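Local coordinates for protein 3-methyladenine dna-glycosylase (Archaeoglobus fulgidus, PDB 2JHN) that belongs to the helix-hairpin-helix (HhH-GPD) superfamily of base excision DNA repair proteins and carries a TATA-box binding protein-like domain at its N terminus, at residues M116-G121 against E199-G204; E207-L212 against W221-V226. The protein carries 1 engineered substitution. All coordinates share one frame; numbering follows the deposited sequence.

Following the chain from the N terminus, the start of helix 118-127 comes first, and contact 1 closes a long loop when the segment 199-204, just ahead of helix 205-213, packs back on it. Contact 2 opens only after that closure and spans a short turn, pairing helix 205-213 with helix 220-229. The two contacts are therefore in series, with neither crossing the other, yet they touch in space. L200, which meets V118 in contact 1, also rests its CD1 3.6 Å from CD2 of Y211 in the helix 205-213. Together they tie the beginning of helix 118-127, the 199-204 turn and the helix-hairpin-helix unit into one helical body.

Contact 1 (M116-G121 against E199-G204); sequences MSVFEG and ELKEWG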
loop_
_atom_site.group_PDB
_atom_site.type_symbol
_atom_site.label_atom_id
_atom_site.label_comp_id
_atom_site.label_asym_id
_atom_site.label_seq_id
_atom_site.Cartn_x
_atom_site.Cartn_y
_atom_site.Cartn_z
ATOM N N MET A 116 -1.463 6.761 -1.320
ATOM C CA MET A 116 -1.818 7.992 -0.608
ATOM C C MET A 116 -3.100 8.658 -1.146
ATOM O O MET A 116 -3.406 9.813 -0.810
ATOM C CB MET A 116 -0.643 8.972 -0.598
ATOM C CG MET A 116 0.662 8.365 -0.058
ATOM S SD MET A 116 1.574 9.484 1.040
ATOM C CE MET A 116 0.303 9.742 2.275
ATOM N N SER A 117 -3.829 7.924 -1.989
ATOM C CA SER A 117 -5.192 8.301 -2.398
ATOM C C SER A 117 -5.908 7.046 -2.883
ATOM O O SER A 117 -5.262 6.079 -3.310
ATOM C CB SER A 117 -5.206 9.361 -3.529
ATOM O OG SER A 117 -4.765 8.839 -4.796
ATOM N N VAL A 118 -7.245 7.090 -2.860
ATOM C CA VAL A 118 -8.058 5.985 -3.384
ATOM C C VAL A 118 -7.766 5.746 -4.869
ATOM O O VAL A 118 -7.635 4.595 -5.323
ATOM C CB VAL A 118 -9.572 6.287 -3.184
ATOM C CG1 VAL A 118 -10.462 5.243 -3.921
ATOM C CG2 VAL A 118 -9.887 6.329 -1.695
ATOM N N PHE A 119 -7.725 6.835 -5.640
ATOM C CA PHE A 119 -7.376 6.739 -7.047
ATOM C C PHE A 119 -6.060 5.991 -7.289
ATOM O O PHE A 119 -6.014 5.070 -8.099
ATOM C CB PHE A 119 -7.295 8.116 -7.744
ATOM C CG PHE A 119 -6.982 8.001 -9.196
ATOM C CD1 PHE A 119 -7.852 7.308 -10.044
ATOM C CD2 PHE A 119 -5.828 8.558 -9.724
ATOM C CE1 PHE A 119 -7.590 7.183 -11.392
ATOM C CE2 PHE A 119 -5.539 8.441 -11.126
ATOM C CZ PHE A 119 -6.415 7.761 -11.946
ATOM N N GLU A 120 -5.008 6.361 -6.558
ATOM C CA GLU A 120 -3.724 5.676 -6.700
ATOM C C GLU A 120 -3.853 4.179 -6.370
ATOM O O GLU A 120 -3.313 3.331 -7.090
ATOM C CB GLU A 120 -2.657 6.364 -5.850
ATOM C CG GLU A 120 -1.306 5.624 -5.810
ATOM C CD GLU A 120 -0.327 6.204 -4.793
ATOM O OE1 GLU A 120 -0.661 7.184 -4.091
ATOM O OE2 GLU A 120 0.806 5.636 -4.710
ATOM N N GLY A 121 -4.545 3.865 -5.275
ATOM C CA GLY A 121 -4.751 2.461 -4.859
ATOM C C GLY A 121 -5.478 1.634 -5.908
ATOM O O GLY A 121 -5.058 0.516 -6.217
ATOM N N GLU A 199 -13.854 9.751 -1.288
ATOM C CA GLU A 199 -14.903 9.392 -0.315
ATOM C C GLU A 199 -15.119 7.886 -0.137
ATOM O O GLU A 199 -15.694 7.448 0.865
ATOM C CB GLU A 199 -16.240 10.088 -0.644
ATOM C CG GLU A 199 -16.148 11.612 -0.599
ATOM C CD GLU A 199 -17.443 12.306 -1.037
ATOM O OE1 GLU A 199 -18.390 11.607 -1.449
ATOM O OE2 GLU A 199 -17.482 13.555 -1.012
ATOM N N LEU A 200 -14.634 7.086 -1.096
ATOM C CA LEU A 200 -14.808 5.631 -1.045
ATOM C C LEU A 200 -14.229 5.048 0.240
ATOM O O LEU A 200 -14.724 4.041 0.740
ATOM C CB LEU A 200 -14.171 4.969 -2.285
ATOM C CG LEU A 200 -14.580 3.530 -2.612
ATOM C CD1 LEU A 200 -16.081 3.419 -2.954
ATOM C CD2 LEU A 200 -13.699 2.984 -3.758
ATOM N N LYS A 201 -13.182 5.689 0.760
ATOM C CA LYS A 201 -12.585 5.298 2.044
ATOM C C LYS A 201 -13.562 5.223 3.204
ATOM O O LYS A 201 -13.376 4.440 4.121
ATOM C CB LYS A 201 -11.488 6.274 2.443
ATOM C CG LYS A 201 -10.172 5.924 1.888
ATOM C CD LYS A 201 -9.116 6.835 2.437
ATOM C CE LYS A 201 -8.324 6.131 3.493
ATOM N NZ LYS A 201 -7.327 7.089 4.023
ATOM N N GLU A 202 -14.580 6.075 3.181
ATOM C CA GLU A 202 -15.531 6.193 4.287
ATOM C C GLU A 202 -16.804 5.391 4.071
ATOM O O GLU A 202 -17.699 5.422 4.929
ATOM C CB GLU A 202 -15.935 7.649 4.451
ATOM C CG GLU A 202 -14.874 8.657 4.140
ATOM C CD GLU A 202 -14.162 9.123 5.381
ATOM O OE1 GLU A 202 -14.572 10.168 5.931
ATOM O OE2 GLU A 202 -13.210 8.436 5.811
ATOM N N TRP A 203 -16.912 4.719 2.915
ATOM C CA TRP A 203 -18.047 3.842 2.624
ATOM C C TRP A 203 -17.916 2.554 3.411
ATOM O O TRP A 203 -16.823 2.178 3.832
ATOM C CB TRP A 203 -18.113 3.468 1.141
ATOM C CG TRP A 203 -18.608 4.507 0.162
ATOM C CD1 TRP A 203 -18.503 5.864 0.259
ATOM C CD2 TRP A 203 -19.246 4.243 -1.087
ATOM N NE1 TRP A 203 -19.056 6.464 -0.857
ATOM C CE2 TRP A 203 -19.518 5.488 -1.696
ATOM C CE3 TRP A 203 -19.617 3.068 -1.757
ATOM C CZ2 TRP A 203 -20.142 5.590 -2.951
ATOM C CZ3 TRP A 203 -20.257 3.173 -2.989
ATOM C CH2 TRP A 203 -20.493 4.426 -3.580
ATOM N N GLY A 204 -19.029 1.858 3.588
ATOM C CA GLY A 204 -18.998 0.527 4.193
ATOM C C GLY A 204 -18.337 -0.452 3.234
ATOM O O GLY A 204 -18.306 -0.195 2.022
#
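V118 divides its two methyl groups between neighbouring residues of the 3-10 turn at 199-202: CG1 meets L200, with CD2 of the leucine 4.0 Å away, and CG2 lies 3.6 Å from CG of K201. The valine and leucine side chains cross at about a right angle, whereas the lysine runs past in the opposite direction. L200 is aimed at the valine from CB onward, and its chi1 of -163° sets CG beside the carbonyl carbon; its other methyl, CD1, sits 3.7 Å above the plane of the W203 ring, toward the rim. K201 offers only its apolar part here; a bend at chi3 carries NZ to a salt bridge with E78 of helix 69-80.

No hydrogen bond joins the two segments, but polar bonds fix the valine's helix start. S117 is its N-cap, OG accepting from E120 N at 3.1 Å, and E198 accepts from the backbone N of V118. The extended E120 chain brings OE1 to the backbone N of M116 (2.9 Å), which meets it from above the carboxylate plane; OE1 also forms a salt bridge with R37. This is a capped helix start packed against a 3-10 turn within the helical part of an HhH-GPD protein.

Contact 2 (E207-L212 against W221-V226); sequences EAYEYL and WTAELV
Y209 brings its ring up obliquely to helix 220-229, where CE1 is 3.8 Å from CB of A223 and 4.0 Å from CG of E224. This is the pairing of the two helices of the helix-hairpin-helix motif. One turn further along helix 205-213, L212 fills the other part of the interface: its CB packs on CB of A223 at 3.9 Å, and its CD1 meets CG1 of V226 at 3.8 Å. The one methyl of A223 thus touches both the tyrosine ring and the leucine CB, and no hydrogen bond is made across the segments. The tyrosine reaches over because its CG is anti to the backbone N (chi1 -177°), swinging the ring toward the partner helix although its CB is not aimed there.

With no more than a methyl on A223, the axes of the two short segments approach to 9.3 Å at 136° between their N-to-C directions, about midway between perpendicular and antiparallel. I122 of helix 118-127 touches both L212 and V226, and L227, one residue further along helix 220-229, lies against Y209. T213, at the end of helix 205-213, and F215 and I218 of the hairpin bind a sodium ion. Beyond its CG, E224 runs on extended, and its carboxylate, turned 54° from the tyrosine ring plane, is gripped by two arginines: R220 through NE at OE2, and R263 through NH2 at OE1.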
loop_
_atom_site.group_PDB
_atom_site.type_symbol
_atom_site.label_atom_id
_atom_site.label_comp_id
_atom_site.label_asym_id
_atom_site.label_seq_id
_atom_site.Cartn_x
_atom_site.Cartn_y
_atom_site.Cartn_z
ATOM N N GLU A 207 -20.842 -1.986 0.421
ATOM C CA GLU A 207 -21.128 -0.928 -0.565
ATOM C C GLU A 207 -19.898 -0.624 -1.459
ATOM O O GLU A 207 -20.017 -0.438 -2.682
ATOM C CB GLU A 207 -21.544 0.367 0.160
ATOM C CG GLU A 207 -22.869 0.303 0.998
ATOM C CD GLU A 207 -22.731 -0.341 2.393
ATOM O OE1 GLU A 207 -21.624 -0.766 2.809
ATOM O OE2 GLU A 207 -23.772 -0.441 3.084
ATOM N N ALA A 208 -18.733 -0.527 -0.826
ATOM C CA ALA A 208 -17.481 -0.290 -1.560
ATOM C C ALA A 208 -17.161 -1.485 -2.468
ATOM O O ALA A 208 -16.774 -1.285 -3.612
ATOM C CB ALA A 208 -16.347 0.023 -0.594
ATOM N N TYR A 209 -17.362 -2.713 -1.971
ATOM C CA TYR A 209 -17.163 -3.925 -2.786
ATOM C C TYR A 209 -18.050 -3.924 -4.037
ATOM O O TYR A 209 -17.593 -4.222 -5.137
ATOM C CB TYR A 209 -17.428 -5.210 -1.959
ATOM C CG TYR A 209 -17.156 -6.462 -2.757
ATOM C CD1 TYR A 209 -15.866 -6.989 -2.848
ATOM C CD2 TYR A 209 -18.189 -7.117 -3.468
ATOM C CE1 TYR A 209 -15.602 -8.164 -3.615
ATOM C CE2 TYR A 209 -17.925 -8.278 -4.224
ATOM C CZ TYR A 209 -16.633 -8.792 -4.297
ATOM O OH TYR A 209 -16.378 -9.938 -5.055
ATOM N N GLU A 210 -19.320 -3.575 -3.875
ATOM C CA GLU A 210 -20.238 -3.574 -5.017
ATOM C C GLU A 210 -19.923 -2.450 -6.000
ATOM O O GLU A 210 -20.104 -2.610 -7.199
ATOM C CB GLU A 210 -21.698 -3.508 -4.551
ATOM C CG GLU A 210 -22.191 -4.787 -3.898
ATOM C CD GLU A 210 -22.223 -5.978 -4.859
ATOM O OE1 GLU A 210 -22.654 -5.798 -6.022
ATOM O OE2 GLU A 210 -21.839 -7.094 -4.444
ATOM N N TYR A 211 -19.426 -1.322 -5.501
ATOM C CA TYR A 211 -18.993 -0.252 -6.388
ATOM C C TYR A 211 -17.778 -0.686 -7.217
ATOM O O TYR A 211 -17.783 -0.577 -8.459
ATOM C CB TYR A 211 -18.712 1.020 -5.608
ATOM C CG TYR A 211 -18.101 2.134 -6.434
ATOM C CD1 TYR A 211 -18.886 2.904 -7.294
ATOM C CD2 TYR A 211 -16.731 2.416 -6.347
ATOM C CE1 TYR A 211 -18.314 3.944 -8.068
ATOM C CE2 TYR A 211 -16.143 3.431 -7.090
ATOM C CZ TYR A 211 -16.950 4.196 -7.957
ATOM O OH TYR A 211 -16.380 5.220 -8.671
ATOM N N LEU A 212 -16.757 -1.215 -6.543
ATOM C CA LEU A 212 -15.536 -1.615 -7.259
ATOM C C LEU A 212 -15.843 -2.681 -8.312
ATOM O O LEU A 212 -15.456 -2.543 -9.459
ATOM C CB LEU A 212 -14.444 -2.083 -6.280
ATOM C CG LEU A 212 -13.935 -0.920 -5.415
ATOM C CD1 LEU A 212 -13.222 -1.479 -4.187
ATOM C CD2 LEU A 212 -13.004 -0.049 -6.263
ATOM N N TRP A 221 -10.841 -10.426 -6.439
ATOM C CA TRP A 221 -9.476 -10.254 -5.953
ATOM C C TRP A 221 -9.057 -8.786 -5.957
ATOM O O TRP A 221 -8.632 -8.277 -4.932
ATOM C CB TRP A 221 -8.470 -11.104 -6.746
ATOM C CG TRP A 221 -7.054 -10.777 -6.410
ATOM C CD1 TRP A 221 -6.437 -10.903 -5.181
ATOM C CD2 TRP A 221 -6.074 -10.239 -7.296
ATOM N NE1 TRP A 221 -5.127 -10.484 -5.270
ATOM C CE2 TRP A 221 -4.880 -10.072 -6.554
ATOM C CE3 TRP A 221 -6.080 -9.901 -8.664
ATOM C CZ2 TRP A 221 -3.701 -9.561 -7.128
ATOM C CZ3 TRP A 221 -4.904 -9.411 -9.238
ATOM C CH2 TRP A 221 -3.733 -9.239 -8.466
ATOM N N THR A 222 -9.210 -8.107 -7.092
ATOM C CA THR A 222 -8.869 -6.681 -7.179
ATOM C C THR A 222 -9.676 -5.852 -6.171
ATOM O O THR A 222 -9.128 -4.943 -5.532
ATOM C CB THR A 222 -9.113 -6.172 -8.593
ATOM O OG1 THR A 222 -8.227 -6.887 -9.475
ATOM C CG2 THR A 222 -8.872 -4.632 -8.674
ATOM N N ALA A 223 -10.959 -6.163 -6.016
ATOM C CA ALA A 223 -11.815 -5.356 -5.131
ATOM C C ALA A 223 -11.368 -5.559 -3.659
ATOM O O ALA A 223 -11.210 -4.578 -2.887
ATOM C CB ALA A 223 -13.323 -5.694 -5.347
ATOM N N GLU A 224 -11.142 -6.816 -3.281
ATOM C CA GLU A 224 -10.692 -7.121 -1.902
ATOM C C GLU A 224 -9.294 -6.590 -1.610
ATOM O O GLU A 224 -9.042 -6.110 -0.486
ATOM C CB GLU A 224 -10.808 -8.610 -1.568
ATOM C CG GLU A 224 -12.271 -9.096 -1.608
ATOM C CD GLU A 224 -12.438 -10.546 -1.224
ATOM O OE1 GLU A 224 -11.425 -11.302 -1.242
ATOM O OE2 GLU A 224 -13.603 -10.906 -0.876
ATOM N N LEU A 225 -8.403 -6.665 -2.586
ATOM C CA LEU A 225 -7.059 -6.060 -2.436
ATOM C C LEU A 225 -7.184 -4.531 -2.218
ATOM O O LEU A 225 -6.602 -3.977 -1.283
ATOM C CB LEU A 225 -6.187 -6.374 -3.658
ATOM C CG LEU A 225 -4.697 -6.092 -3.599
ATOM C CD1 LEU A 225 -4.086 -7.008 -2.511
ATOM C CD2 LEU A 225 -4.112 -6.415 -4.999
ATOM N N VAL A 226 -7.991 -3.866 -3.038
ATOM C CA VAL A 226 -8.222 -2.401 -2.859
ATOM C C VAL A 226 -8.767 -2.111 -1.472
ATOM O O VAL A 226 -8.254 -1.234 -0.772
ATOM C CB VAL A 226 -9.152 -1.833 -3.942
ATOM C CG1 VAL A 226 -9.675 -0.411 -3.553
ATOM C CG2 VAL A 226 -8.415 -1.806 -5.304
#